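Long-range contacts in glycosyl transferase family 9 (Veillonella parvula, PDB 3TOV), which probably transfers a sugar, perhaps a heptose, from an activated donor to an acceptor, as a glycosyltransferase of family 9 with the GT-B fold: residues 115-120 against 130-135; 11-16 against 94-99; 22-27 against 136-141; 90-95 against 111-116. All blocks are in the same frame, centred on the assembly; numbering follows the deposited sequence.

Interaction 1. Residues 115-120 against 130-135; sequences TGMSHF and TRLDRK. With SO4 (sulfate ion), chain C.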
loop_
_atom_site.group_PDB
_atom_site.type_symbol
_atom_site.label_atom_id
_atom_site.label_comp_id
_atom_site.label_asym_id
_atom_site.label_seq_id
_atom_site.Cartn_x
_atom_site.Cartn_y
_atom_site.Cartn_z
ATOM N N THR A 115 -6.358 13.646 19.626
ATOM C CA THR A 115 -6.473 12.234 19.938
ATOM C C THR A 115 -5.663 11.378 18.940
ATOM O O THR A 115 -4.777 11.877 18.240
ATOM C CB THR A 115 -7.968 11.800 20.121
ATOM O OG1 THR A 115 -8.032 10.505 20.725
ATOM C CG2 THR A 115 -8.731 11.800 18.815
ATOM N N GLY A 116 -5.936 10.082 18.903
ATOM C CA GLY A 116 -5.075 9.166 18.185
ATOM C C GLY A 116 -3.925 8.765 19.087
ATOM O O GLY A 116 -4.019 8.804 20.305
HETATM N N MSE A 117 -2.817 8.375 18.488
HETATM C CA MSE A 117 -1.697 7.907 19.271
HETATM C C MSE A 117 -0.506 8.774 18.942
HETATM O O MSE A 117 -0.240 9.044 17.774
HETATM C CB MSE A 117 -1.384 6.452 18.934
HETATM C CG MSE A 117 -0.427 5.839 19.913
HETATM SE SE MSE A 117 0.407 4.210 19.312
HETATM C CE MSE A 117 1.634 3.997 20.806
ATOM N N SER A 118 0.203 9.218 19.970
ATOM C CA SER A 118 1.378 10.052 19.773
ATOM C C SER A 118 2.530 9.596 20.657
ATOM O O SER A 118 2.335 8.821 21.603
ATOM C CB SER A 118 1.050 11.527 20.031
ATOM O OG SER A 118 0.218 12.046 19.002
ATOM N N HIS A 119 3.728 10.071 20.329
ATOM C CA HIS A 119 4.911 9.795 21.124
ATOM C C HIS A 119 4.646 10.208 22.580
ATOM O O HIS A 119 3.935 11.185 22.850
ATOM C CB HIS A 119 6.097 10.546 20.531
ATOM C CG HIS A 119 7.431 10.052 20.993
ATOM N ND1 HIS A 119 8.137 10.656 22.016
ATOM C CD2 HIS A 119 8.201 9.027 20.557
ATOM C CE1 HIS A 119 9.278 10.015 22.196
ATOM N NE2 HIS A 119 9.340 9.021 21.325
ATOM N N PHE A 120 5.190 9.442 23.518
ATOM C CA PHE A 120 4.890 9.647 24.929
ATOM C C PHE A 120 5.346 11.021 25.417
ATOM O O PHE A 120 4.913 11.515 26.470
ATOM C CB PHE A 120 5.534 8.546 25.774
ATOM C CG PHE A 120 7.029 8.636 25.849
ATOM C CD1 PHE A 120 7.642 9.412 26.826
ATOM C CD2 PHE A 120 7.826 7.947 24.944
ATOM C CE1 PHE A 120 9.024 9.491 26.894
ATOM C CE2 PHE A 120 9.206 8.021 25.014
ATOM C CZ PHE A 120 9.807 8.792 25.978
ATOM N N THR A 130 -5.621 7.253 22.312
ATOM C CA THR A 130 -5.996 5.929 21.837
ATOM C C THR A 130 -4.792 5.162 21.303
ATOM O O THR A 130 -4.303 5.462 20.225
ATOM C CB THR A 130 -7.028 6.017 20.714
ATOM O OG1 THR A 130 -6.413 6.575 19.542
ATOM C CG2 THR A 130 -8.195 6.883 21.145
ATOM N N ARG A 131 -4.334 4.155 22.043
ATOM C CA ARG A 131 -3.211 3.316 21.611
ATOM C C ARG A 131 -3.568 2.361 20.465
ATOM O O ARG A 131 -4.681 1.825 20.422
ATOM C CB ARG A 131 -2.662 2.509 22.782
ATOM C CG ARG A 131 -1.610 1.520 22.378
ATOM C CD ARG A 131 -1.141 0.699 23.552
ATOM N NE ARG A 131 -0.035 -0.172 23.166
ATOM C CZ ARG A 131 0.631 -0.964 24.003
ATOM N NH1 ARG A 131 0.304 -1.009 25.292
ATOM N NH2 ARG A 131 1.632 -1.708 23.547
ATOM N N LEU A 132 -2.610 2.146 19.557
ATOM C CA LEU A 132 -2.787 1.290 18.381
ATOM C C LEU A 132 -2.519 -0.182 18.668
ATOM O O LEU A 132 -1.502 -0.515 19.281
ATOM C CB LEU A 132 -1.816 1.712 17.303
ATOM C CG LEU A 132 -1.958 3.092 16.680
ATOM C CD1 LEU A 132 -0.674 3.402 15.910
ATOM C CD2 LEU A 132 -3.190 3.155 15.782
ATOM N N ASP A 133 -3.402 -1.062 18.199
ATOM C CA ASP A 133 -3.242 -2.502 18.396
ATOM C C ASP A 133 -2.218 -3.177 17.452
ATOM O O ASP A 133 -2.562 -3.601 16.336
ATOM C CB ASP A 133 -4.595 -3.187 18.235
ATOM C CG ASP A 133 -4.546 -4.672 18.568
ATOM O OD1 ASP A 133 -3.589 -5.109 19.251
ATOM O OD2 ASP A 133 -5.483 -5.392 18.152
ATOM N N ARG A 134 -0.977 -3.308 17.921
ATOM C CA ARG A 134 0.106 -3.926 17.145
ATOM C C ARG A 134 0.128 -5.475 17.200
ATOM O O ARG A 134 0.908 -6.134 16.487
ATOM C CB ARG A 134 1.446 -3.384 17.647
ATOM C CG ARG A 134 1.680 -1.913 17.367
ATOM C CD ARG A 134 2.446 -1.733 16.065
ATOM N NE ARG A 134 2.365 -0.365 15.570
ATOM C CZ ARG A 134 2.754 0.690 16.272
ATOM N NH1 ARG A 134 3.236 0.516 17.492
ATOM N NH2 ARG A 134 2.655 1.914 15.762
ATOM N N LYS A 135 -0.731 -6.051 18.041
ATOM C CA LYS A 135 -0.672 -7.478 18.334
ATOM C C LYS A 135 -1.838 -8.299 17.785
ATOM O O LYS A 135 -1.711 -9.508 17.583
ATOM C CB LYS A 135 -0.528 -7.696 19.840
ATOM C CG LYS A 135 0.814 -7.265 20.384
ATOM C CD LYS A 135 1.099 -7.868 21.744
ATOM C CE LYS A 135 0.386 -7.118 22.848
ATOM N NZ LYS A 135 0.353 -7.920 24.113
HETATM S S SO4 C . 3.214 -4.339 25.943
HETATM O O1 SO4 C . 1.878 -4.163 26.520
HETATM O O2 SO4 C . 3.335 -5.668 25.347
HETATM O O3 SO4 C . 3.428 -3.340 24.901
HETATM O O4 SO4 C . 4.236 -4.172 26.977
#
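M117, built as selenomethionine, carries most of this contact with an almost fully extended side chain: CG lies anti to the backbone N (chi1 -168°) and the bonds beyond it are also anti. The chain crosses L132 obliquely, and SE rests against L132 CD1 at 3.7 Å. Nearer its root, M117 CB passes 3.3 Å from T130 O. A long, apolar chain suits this place, as does the branched end of L132, which also packs on V146 of helix 139-149. Here strand 113-116 of the parallel, Rossmann-like sheet runs out into a loop beside the chain leaving edge strand 128-129. One weak hydrogen bond joins the backbones, T130 N to G116 O at 3.0 Å, bent to 127° at the hydrogen. T130 has OG1 between the backbone N and the carbonyl carbon (chi1 69°), so the hydroxyl lies over the backbone of G116, 3.2 Å from its CA, and CG2 turns to T115 OG1 at 3.6 Å. That T115 hydroxyl is hydrogen-bonded to K128 O. R131 starts out away from segment 115-120 and is extended from CG to NE; its NH2 donates at 2.8 Å to O3 of a sulfate ion, probably from the crystallisation liquor.

Interaction 2. Residues 11-16 against 94-99; sequences IVVTFL and INLHPN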
loop_
_atom_site.group_PDB
_atom_site.type_symbol
_atom_site.label_atom_id
_atom_site.label_comp_id
_atom_site.label_asym_id
_atom_site.label_seq_id
_atom_site.Cartn_x
_atom_site.Cartn_y
_atom_site.Cartn_z
ATOM N N ILE A 11 -11.785 18.451 11.009
ATOM C CA ILE A 11 -10.883 17.441 11.536
ATOM C C ILE A 11 -9.590 17.350 10.737
ATOM O O ILE A 11 -9.601 17.408 9.509
ATOM C CB ILE A 11 -11.567 16.070 11.523
ATOM C CG1 ILE A 11 -12.943 16.162 12.174
ATOM C CG2 ILE A 11 -10.730 15.049 12.242
ATOM C CD1 ILE A 11 -13.825 14.990 11.856
ATOM N N VAL A 12 -8.470 17.212 11.435
ATOM C CA VAL A 12 -7.209 16.956 10.754
ATOM C C VAL A 12 -6.645 15.558 11.065
ATOM O O VAL A 12 -6.650 15.102 12.209
ATOM C CB VAL A 12 -6.162 18.037 11.065
ATOM C CG1 VAL A 12 -4.793 17.613 10.568
ATOM C CG2 VAL A 12 -6.565 19.326 10.423
ATOM N N VAL A 13 -6.169 14.879 10.029
ATOM C CA VAL A 13 -5.516 13.595 10.211
ATOM C C VAL A 13 -4.052 13.747 9.832
ATOM O O VAL A 13 -3.724 14.261 8.770
ATOM C CB VAL A 13 -6.183 12.499 9.362
ATOM C CG1 VAL A 13 -5.581 11.114 9.661
ATOM C CG2 VAL A 13 -7.672 12.502 9.624
ATOM N N THR A 14 -3.174 13.313 10.719
ATOM C CA THR A 14 -1.758 13.439 10.490
ATOM C C THR A 14 -1.146 12.058 10.354
ATOM O O THR A 14 -1.135 11.281 11.309
ATOM C CB THR A 14 -1.102 14.149 11.654
ATOM O OG1 THR A 14 -1.231 13.339 12.829
ATOM C CG2 THR A 14 -1.799 15.447 11.889
ATOM N N PHE A 15 -0.655 11.763 9.151
ATOM C CA PHE A 15 0.094 10.548 8.871
ATOM C C PHE A 15 1.215 10.864 7.854
ATOM O O PHE A 15 0.953 11.156 6.682
ATOM C CB PHE A 15 -0.853 9.475 8.353
ATOM C CG PHE A 15 -0.317 8.083 8.472
ATOM C CD1 PHE A 15 -0.087 7.524 9.711
ATOM C CD2 PHE A 15 -0.053 7.328 7.341
ATOM C CE1 PHE A 15 0.412 6.230 9.820
ATOM C CE2 PHE A 15 0.443 6.035 7.443
ATOM C CZ PHE A 15 0.675 5.485 8.685
ATOM N N LEU A 16 2.464 10.838 8.306
ATOM C CA LEU A 16 3.576 11.106 7.413
ATOM C C LEU A 16 4.445 9.876 7.168
ATOM O O LEU A 16 5.671 9.976 7.153
ATOM C CB LEU A 16 4.438 12.239 7.974
ATOM C CG LEU A 16 3.687 13.546 8.171
ATOM C CD1 LEU A 16 4.637 14.690 8.496
ATOM C CD2 LEU A 16 2.893 13.851 6.919
ATOM N N ILE A 94 -6.528 14.068 14.977
ATOM C CA ILE A 94 -6.263 12.653 15.185
ATOM C C ILE A 94 -4.869 12.309 14.671
ATOM O O ILE A 94 -4.613 12.424 13.480
ATOM C CB ILE A 94 -7.275 11.810 14.398
ATOM C CG1 ILE A 94 -8.694 12.271 14.714
ATOM C CG2 ILE A 94 -7.086 10.333 14.686
ATOM C CD1 ILE A 94 -9.768 11.332 14.254
ATOM N N ASN A 95 -3.965 11.893 15.551
ATOM C CA ASN A 95 -2.621 11.516 15.108
ATOM C C ASN A 95 -2.482 9.999 14.981
ATOM O O ASN A 95 -2.704 9.273 15.952
ATOM C CB ASN A 95 -1.539 12.081 16.041
ATOM C CG ASN A 95 -0.131 11.717 15.586
ATOM O OD1 ASN A 95 0.098 11.420 14.415
ATOM N ND2 ASN A 95 0.819 11.739 16.513
ATOM N N LEU A 96 -2.128 9.534 13.779
ATOM C CA LEU A 96 -1.994 8.102 13.481
ATOM C C LEU A 96 -0.553 7.692 13.434
ATOM O O LEU A 96 -0.244 6.519 13.341
ATOM C CB LEU A 96 -2.644 7.750 12.147
ATOM C CG LEU A 96 -4.175 7.813 12.179
ATOM C CD1 LEU A 96 -4.835 7.279 10.903
ATOM C CD2 LEU A 96 -4.683 7.065 13.403
ATOM N N HIS A 97 0.329 8.676 13.495
ATOM C CA HIS A 97 1.754 8.441 13.375
ATOM C C HIS A 97 2.459 8.910 14.648
ATOM O O HIS A 97 2.693 10.113 14.857
ATOM C CB HIS A 97 2.289 9.151 12.139
ATOM C CG HIS A 97 3.693 8.780 11.796
ATOM N ND1 HIS A 97 4.401 9.397 10.785
ATOM C CD2 HIS A 97 4.526 7.856 12.330
ATOM C CE1 HIS A 97 5.607 8.867 10.712
ATOM N NE2 HIS A 97 5.709 7.929 11.639
ATOM N N PRO A 98 2.754 7.946 15.526
ATOM C CA PRO A 98 3.285 8.149 16.879
ATOM C C PRO A 98 4.785 8.394 17.015
ATOM O O PRO A 98 5.296 8.204 18.118
ATOM C CB PRO A 98 2.903 6.858 17.604
ATOM C CG PRO A 98 2.680 5.862 16.519
ATOM C CD PRO A 98 2.155 6.613 15.356
ATOM N N ASN A 99 5.476 8.813 15.959
ATOM C CA ASN A 99 6.849 9.286 16.137
ATOM C C ASN A 99 6.822 10.742 16.602
ATOM O O ASN A 99 5.826 11.429 16.415
ATOM C CB ASN A 99 7.630 9.186 14.840
ATOM C CG ASN A 99 7.131 10.167 13.800
ATOM O OD1 ASN A 99 5.938 10.482 13.755
ATOM N ND2 ASN A 99 8.043 10.670 12.970
#
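Strands 10-14 and 92-95 are parallel neighbours at the centre of the Rossmann-like sheet in one half of this GT-B enzyme, and their backbone polar groups are matched in turn. I94 N donates to V12 O at 3.0 Å, almost perfectly straight at 177°. The carbonyl of I94 then accepts from T14 N at 3.2 Å, and T14 O receives L96 N at the same length, both donors arriving nearly along the C=O axis. The other edge of segment 11-16 is served by strand 40-46, where I11, V13 and F15 bond to backbone groups of H40, T42 and V44. Beta-branched V13 and I94 suit the extended backbone and sit on the same face. Past the strand ends, F15 crosses L96 at about a right angle, its CD1 3.5 Å from L96 CB, and its ring meets that of H97 obliquely and that of Y143 steeply. An alanine here would probably loosen the packing against L96, H97 and Y143, since the ring that touches them would be gone. H97, with CG anti to its backbone N (chi1 -170°), brings ND1 to the last donor: L16 N approaches near the imidazole plane at 3.5 Å, a weak bond.

Interaction 3. Residues 22-27 against 136-141; sequences VILTTP and TRHAAD. With SO4 (sulfate ion), chain D.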
loop_
_atom_site.group_PDB
_atom_site.type_symbol
_atom_site.label_atom_id
_atom_site.label_comp_id
_atom_site.label_asym_id
_atom_site.label_seq_id
_atom_site.Cartn_x
_atom_site.Cartn_y
_atom_site.Cartn_z
ATOM N N VAL A 22 0.617 4.271 4.228
ATOM C CA VAL A 22 -0.413 5.251 3.872
ATOM C C VAL A 22 -1.655 4.607 3.267
ATOM O O VAL A 22 -2.775 4.822 3.743
ATOM C CB VAL A 22 0.108 6.370 2.943
ATOM C CG1 VAL A 22 -1.051 7.117 2.283
ATOM C CG2 VAL A 22 0.965 7.323 3.729
ATOM N N ILE A 23 -1.469 3.819 2.221
ATOM C CA ILE A 23 -2.617 3.219 1.556
ATOM C C ILE A 23 -3.489 2.470 2.565
ATOM O O ILE A 23 -4.716 2.418 2.435
ATOM C CB ILE A 23 -2.168 2.317 0.408
ATOM C CG1 ILE A 23 -1.370 3.164 -0.600
ATOM C CG2 ILE A 23 -3.362 1.627 -0.222
ATOM C CD1 ILE A 23 -0.557 2.367 -1.619
ATOM N N LEU A 24 -2.842 1.932 3.596
ATOM C CA LEU A 24 -3.521 1.184 4.652
ATOM C C LEU A 24 -4.364 2.058 5.577
ATOM O O LEU A 24 -5.165 1.548 6.357
ATOM C CB LEU A 24 -2.502 0.406 5.484
ATOM C CG LEU A 24 -1.817 -0.735 4.742
ATOM C CD1 LEU A 24 -0.676 -1.277 5.561
ATOM C CD2 LEU A 24 -2.839 -1.803 4.453
ATOM N N THR A 25 -4.169 3.371 5.506
ATOM C CA THR A 25 -4.974 4.296 6.294
ATOM C C THR A 25 -6.232 4.654 5.523
ATOM O O THR A 25 -7.072 5.422 5.997
ATOM C CB THR A 25 -4.227 5.603 6.596
ATOM O OG1 THR A 25 -4.040 6.352 5.383
ATOM C CG2 THR A 25 -2.884 5.319 7.233
ATOM N N THR A 26 -6.358 4.097 4.329
ATOM C CA THR A 26 -7.394 4.536 3.413
ATOM C C THR A 26 -8.815 4.015 3.730
ATOM O O THR A 26 -9.802 4.730 3.493
ATOM C CB THR A 26 -6.975 4.270 1.948
ATOM O OG1 THR A 26 -7.453 5.335 1.118
ATOM C CG2 THR A 26 -7.497 2.930 1.447
ATOM N N PRO A 27 -8.923 2.782 4.275
ATOM C CA PRO A 27 -10.216 2.216 4.684
ATOM C C PRO A 27 -10.727 2.874 5.973
ATOM O O PRO A 27 -11.927 3.113 6.139
ATOM C CB PRO A 27 -9.883 0.740 4.950
ATOM C CG PRO A 27 -8.538 0.510 4.381
ATOM C CD PRO A 27 -7.837 1.814 4.505
ATOM N N THR A 136 -2.961 -7.650 17.516
ATOM C CA THR A 136 -4.178 -8.406 17.277
ATOM C C THR A 136 -4.947 -8.021 16.016
ATOM O O THR A 136 -5.879 -8.705 15.587
ATOM C CB THR A 136 -5.066 -8.391 18.538
ATOM O OG1 THR A 136 -5.106 -9.715 19.087
ATOM C CG2 THR A 136 -6.476 -7.911 18.234
ATOM N N ARG A 137 -4.531 -6.939 15.384
ATOM C CA ARG A 137 -5.184 -6.549 14.148
ATOM C C ARG A 137 -4.230 -6.493 12.955
ATOM O O ARG A 137 -3.022 -6.340 13.116
ATOM C CB ARG A 137 -5.907 -5.222 14.340
ATOM C CG ARG A 137 -7.382 -5.375 14.597
ATOM C CD ARG A 137 -7.946 -4.174 15.293
ATOM N NE ARG A 137 -7.932 -4.339 16.743
ATOM C CZ ARG A 137 -9.024 -4.304 17.501
ATOM N NH1 ARG A 137 -8.924 -4.461 18.814
ATOM N NH2 ARG A 137 -10.218 -4.102 16.944
ATOM N N HIS A 138 -4.788 -6.674 11.764
ATOM C CA HIS A 138 -4.116 -6.288 10.535
ATOM C C HIS A 138 -3.937 -4.761 10.608
ATOM O O HIS A 138 -4.710 -4.072 11.278
ATOM C CB HIS A 138 -4.997 -6.701 9.357
ATOM C CG HIS A 138 -4.490 -6.271 8.017
ATOM N ND1 HIS A 138 -3.465 -6.920 7.363
ATOM C CD2 HIS A 138 -4.892 -5.280 7.191
ATOM C CE1 HIS A 138 -3.243 -6.334 6.200
ATOM N NE2 HIS A 138 -4.097 -5.336 6.074
ATOM N N ALA A 139 -2.921 -4.225 9.946
ATOM C CA ALA A 139 -2.623 -2.795 10.065
ATOM C C ALA A 139 -3.793 -1.842 9.718
ATOM O O ALA A 139 -3.926 -0.754 10.300
ATOM C CB ALA A 139 -1.405 -2.449 9.241
ATOM N N ALA A 140 -4.637 -2.245 8.775
ATOM C CA ALA A 140 -5.731 -1.380 8.357
ATOM C C ALA A 140 -6.864 -1.401 9.372
ATOM O O ALA A 140 -7.524 -0.383 9.608
ATOM C CB ALA A 140 -6.231 -1.767 6.975
ATOM N N ASP A 141 -7.076 -2.565 9.976
ATOM C CA ASP A 141 -8.081 -2.707 11.016
ATOM C C ASP A 141 -7.644 -1.979 12.277
ATOM O O ASP A 141 -8.476 -1.459 13.027
ATOM C CB ASP A 141 -8.336 -4.180 11.330
ATOM C CG ASP A 141 -9.060 -4.902 10.204
ATOM O OD1 ASP A 141 -9.858 -4.248 9.490
ATOM O OD2 ASP A 141 -8.821 -6.127 10.038
HETATM S S SO4 D . -10.065 -4.653 22.145
HETATM O O1 SO4 D . -10.135 -3.191 22.016
HETATM O O2 SO4 D . -9.921 -5.259 20.822
HETATM O O3 SO4 D . -8.931 -5.011 22.999
HETATM O O4 SO4 D . -11.296 -5.160 22.756
#
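L24 packs from the turn at 23-26 against the first residues of helix 139-149, and the buried contact differs sharply from the chain that leads into it. On the packed side, all five touching residues are buried. With CG anti to the carbonyl carbon (chi1 -68°) and chi2 170°, L24 directs CD1 to A139 CB at 3.9 Å and CD2 to H138 NE2 at 4.1 Å, crossing the histidine at about a right angle. The small methyl of A140 lets the backbones come close, so that its CB lies 3.5 Å from L24 O while P27 CG approaches it at 4.2 Å. H138, the N-cap residue, is also held by the C-terminal half, its ND1 hydrogen-bonded to F293 O and its ring nearly parallel to that of Y298; L24 also touches H274 and Y295. The contact thus sits where the two halves of the GT-B fold meet.

R137 belongs to the loose, partly exposed side and does not touch segment 22-27. Its NE is in a salt bridge with D133 OD2, while NH1 binds O2 of a second sulfate ion at a modelled 2.4 Å, too short to be read literally. With no hydrogen bond crossing between the two segments, the contact rests mainly on apolar packing, with a CA-H...O contact from A140 CA to L24 O, and the charge is kept outside it.

Interaction 4. Residues 90-95 against 111-116; sequences TDIVIN and APITTG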
loop_
_atom_site.group_PDB
_atom_site.type_symbol
_atom_site.label_atom_id
_atom_site.label_comp_id
_atom_site.label_asym_id
_atom_site.label_seq_id
_atom_site.Cartn_x
_atom_site.Cartn_y
_atom_site.Cartn_z
ATOM N N THR A 90 -9.913 24.188 13.534
ATOM C CA THR A 90 -9.900 22.737 13.672
ATOM C C THR A 90 -10.431 22.246 15.025
ATOM O O THR A 90 -9.922 22.623 16.075
ATOM C CB THR A 90 -8.468 22.213 13.470
ATOM O OG1 THR A 90 -8.031 22.510 12.132
ATOM C CG2 THR A 90 -8.415 20.723 13.726
ATOM N N ASP A 91 -11.448 21.390 14.990
ATOM C CA ASP A 91 -12.121 20.926 16.208
ATOM C C ASP A 91 -11.386 19.755 16.858
ATOM O O ASP A 91 -11.081 19.779 18.057
ATOM C CB ASP A 91 -13.558 20.507 15.884
ATOM C CG ASP A 91 -14.374 21.637 15.284
ATOM O OD1 ASP A 91 -14.285 22.769 15.813
ATOM O OD2 ASP A 91 -15.094 21.400 14.283
ATOM N N ILE A 92 -11.112 18.741 16.041
ATOM C CA ILE A 92 -10.440 17.522 16.460
ATOM C C ILE A 92 -9.212 17.241 15.608
ATOM O O ILE A 92 -9.280 17.264 14.376
ATOM C CB ILE A 92 -11.358 16.311 16.256
ATOM C CG1 ILE A 92 -12.629 16.444 17.088
ATOM C CG2 ILE A 92 -10.623 15.013 16.572
ATOM C CD1 ILE A 92 -13.818 15.785 16.443
ATOM N N VAL A 93 -8.092 16.954 16.262
ATOM C CA VAL A 93 -6.939 16.390 15.570
ATOM C C VAL A 93 -6.681 14.929 15.978
ATOM O O VAL A 93 -6.628 14.596 17.160
ATOM C CB VAL A 93 -5.674 17.233 15.783
ATOM C CG1 VAL A 93 -4.426 16.351 15.714
ATOM C CG2 VAL A 93 -5.616 18.349 14.754
ATOM N N ILE A 94 -6.528 14.068 14.977
ATOM C CA ILE A 94 -6.263 12.653 15.185
ATOM C C ILE A 94 -4.869 12.309 14.671
ATOM O O ILE A 94 -4.613 12.424 13.480
ATOM C CB ILE A 94 -7.275 11.810 14.398
ATOM C CG1 ILE A 94 -8.694 12.271 14.714
ATOM C CG2 ILE A 94 -7.086 10.333 14.686
ATOM C CD1 ILE A 94 -9.768 11.332 14.254
ATOM N N ASN A 95 -3.965 11.893 15.551
ATOM C CA ASN A 95 -2.621 11.516 15.108
ATOM C C ASN A 95 -2.482 9.999 14.981
ATOM O O ASN A 95 -2.704 9.273 15.952
ATOM C CB ASN A 95 -1.539 12.081 16.041
ATOM C CG ASN A 95 -0.131 11.717 15.586
ATOM O OD1 ASN A 95 0.098 11.420 14.415
ATOM N ND2 ASN A 95 0.819 11.739 16.513
ATOM N N ALA A 111 -5.352 21.948 18.497
ATOM C CA ALA A 111 -6.808 21.908 18.440
ATOM C C ALA A 111 -7.395 21.625 19.816
ATOM O O ALA A 111 -6.771 20.950 20.643
ATOM C CB ALA A 111 -7.290 20.883 17.419
ATOM N N PRO A 112 -8.605 22.142 20.061
ATOM C CA PRO A 112 -9.362 21.949 21.296
ATOM C C PRO A 112 -9.190 20.531 21.812
ATOM O O PRO A 112 -9.120 20.289 23.018
ATOM C CB PRO A 112 -10.801 22.140 20.833
ATOM C CG PRO A 112 -10.698 23.122 19.748
ATOM C CD PRO A 112 -9.401 22.840 19.040
ATOM N N ILE A 113 -9.132 19.586 20.888
ATOM C CA ILE A 113 -8.958 18.211 21.288
ATOM C C ILE A 113 -8.095 17.422 20.313
ATOM O O ILE A 113 -8.391 17.338 19.123
ATOM C CB ILE A 113 -10.319 17.537 21.531
ATOM C CG1 ILE A 113 -10.302 16.091 21.073
ATOM C CG2 ILE A 113 -11.424 18.264 20.790
ATOM C CD1 ILE A 113 -11.676 15.605 20.859
ATOM N N THR A 114 -7.003 16.880 20.845
ATOM C CA THR A 114 -6.120 15.990 20.104
ATOM C C THR A 114 -6.314 14.561 20.584
ATOM O O THR A 114 -6.427 14.294 21.790
ATOM C CB THR A 114 -4.627 16.351 20.286
ATOM O OG1 THR A 114 -4.410 17.730 19.959
ATOM C CG2 THR A 114 -3.767 15.485 19.396
ATOM N N THR A 115 -6.358 13.646 19.626
ATOM C CA THR A 115 -6.473 12.234 19.938
ATOM C C THR A 115 -5.663 11.378 18.940
ATOM O O THR A 115 -4.777 11.877 18.240
ATOM C CB THR A 115 -7.968 11.800 20.121
ATOM O OG1 THR A 115 -8.032 10.505 20.725
ATOM C CG2 THR A 115 -8.731 11.800 18.815
ATOM N N GLY A 116 -5.936 10.082 18.903
ATOM C CA GLY A 116 -5.075 9.166 18.185
ATOM C C GLY A 116 -3.925 8.765 19.087
ATOM O O GLY A 116 -4.019 8.804 20.305
#
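V93 has CG1 anti to its backbone N (chi1 151°) and T114 has CG2 anti likewise, so the two side chains lie side by side and V93 CG1 meets T114 CG2 at 3.8 Å. The other methyl of V93, CG2, turns to A111 CB. On the opposite face, I92 places CG1 beside its backbone N (chi1 -61°) and so sends it to I113 CD1, 4.0 Å off. T115, whose CG2 takes the crowded position between the backbone N and the carbonyl carbon, brings that methyl beside I94 CG1. Beta-branched residues suit these places because they prefer the extended backbone; V93 also packs on A106 and I109 of helix 100-109. That helix makes the crossover, for strand 92-95, helix 100-109 and strand 113-116 form a beta-alpha-beta unit, and the strands run parallel, with an angle of 26° between their directions. The backbone bonds pass back and forth between the strands: a weak one from I113 N to D91 O, then V93 N to I113 O, T115 N to V93 O at 2.7 Å, and N95 N to T115 O at 2.8 Å, the last arriving from above the carbonyl plane. Further back, P112, just before the strand, sets its CD against T90 O, and D91 turns away to hydrogen-bond R10 N through OD2. G116 ends the strand with a positive phi, at backbone angles where a side chain would press on the preceding carbonyl and run into N95 O, so glycine fits.

How the interactions relate
From the N terminus, strand 10-14 opens the first loop, which interaction 2 closes when 94-99 comes back beside 11-16. Before that, residues 22-27 begin a longer loop, closed by interaction 3 at 136-141, so the two cross; where interactions 2 and 3 meet, F15 packs on T25 and V22. Interactions 4 and 1 both lie within the span of interaction 3. Interaction 4 starts on strand 92-95, which interaction 2 also uses, and interaction 1 on strand 113-116, where interaction 4 ends. M117 N probably bonds to N95 O, linking interactions 1, 2 and 4. Together these run from the central strands toward the sheet edge, and interaction 3 ties the turn between helices 19-23 and 26-35 to the start of helix 139-149, beside the other half.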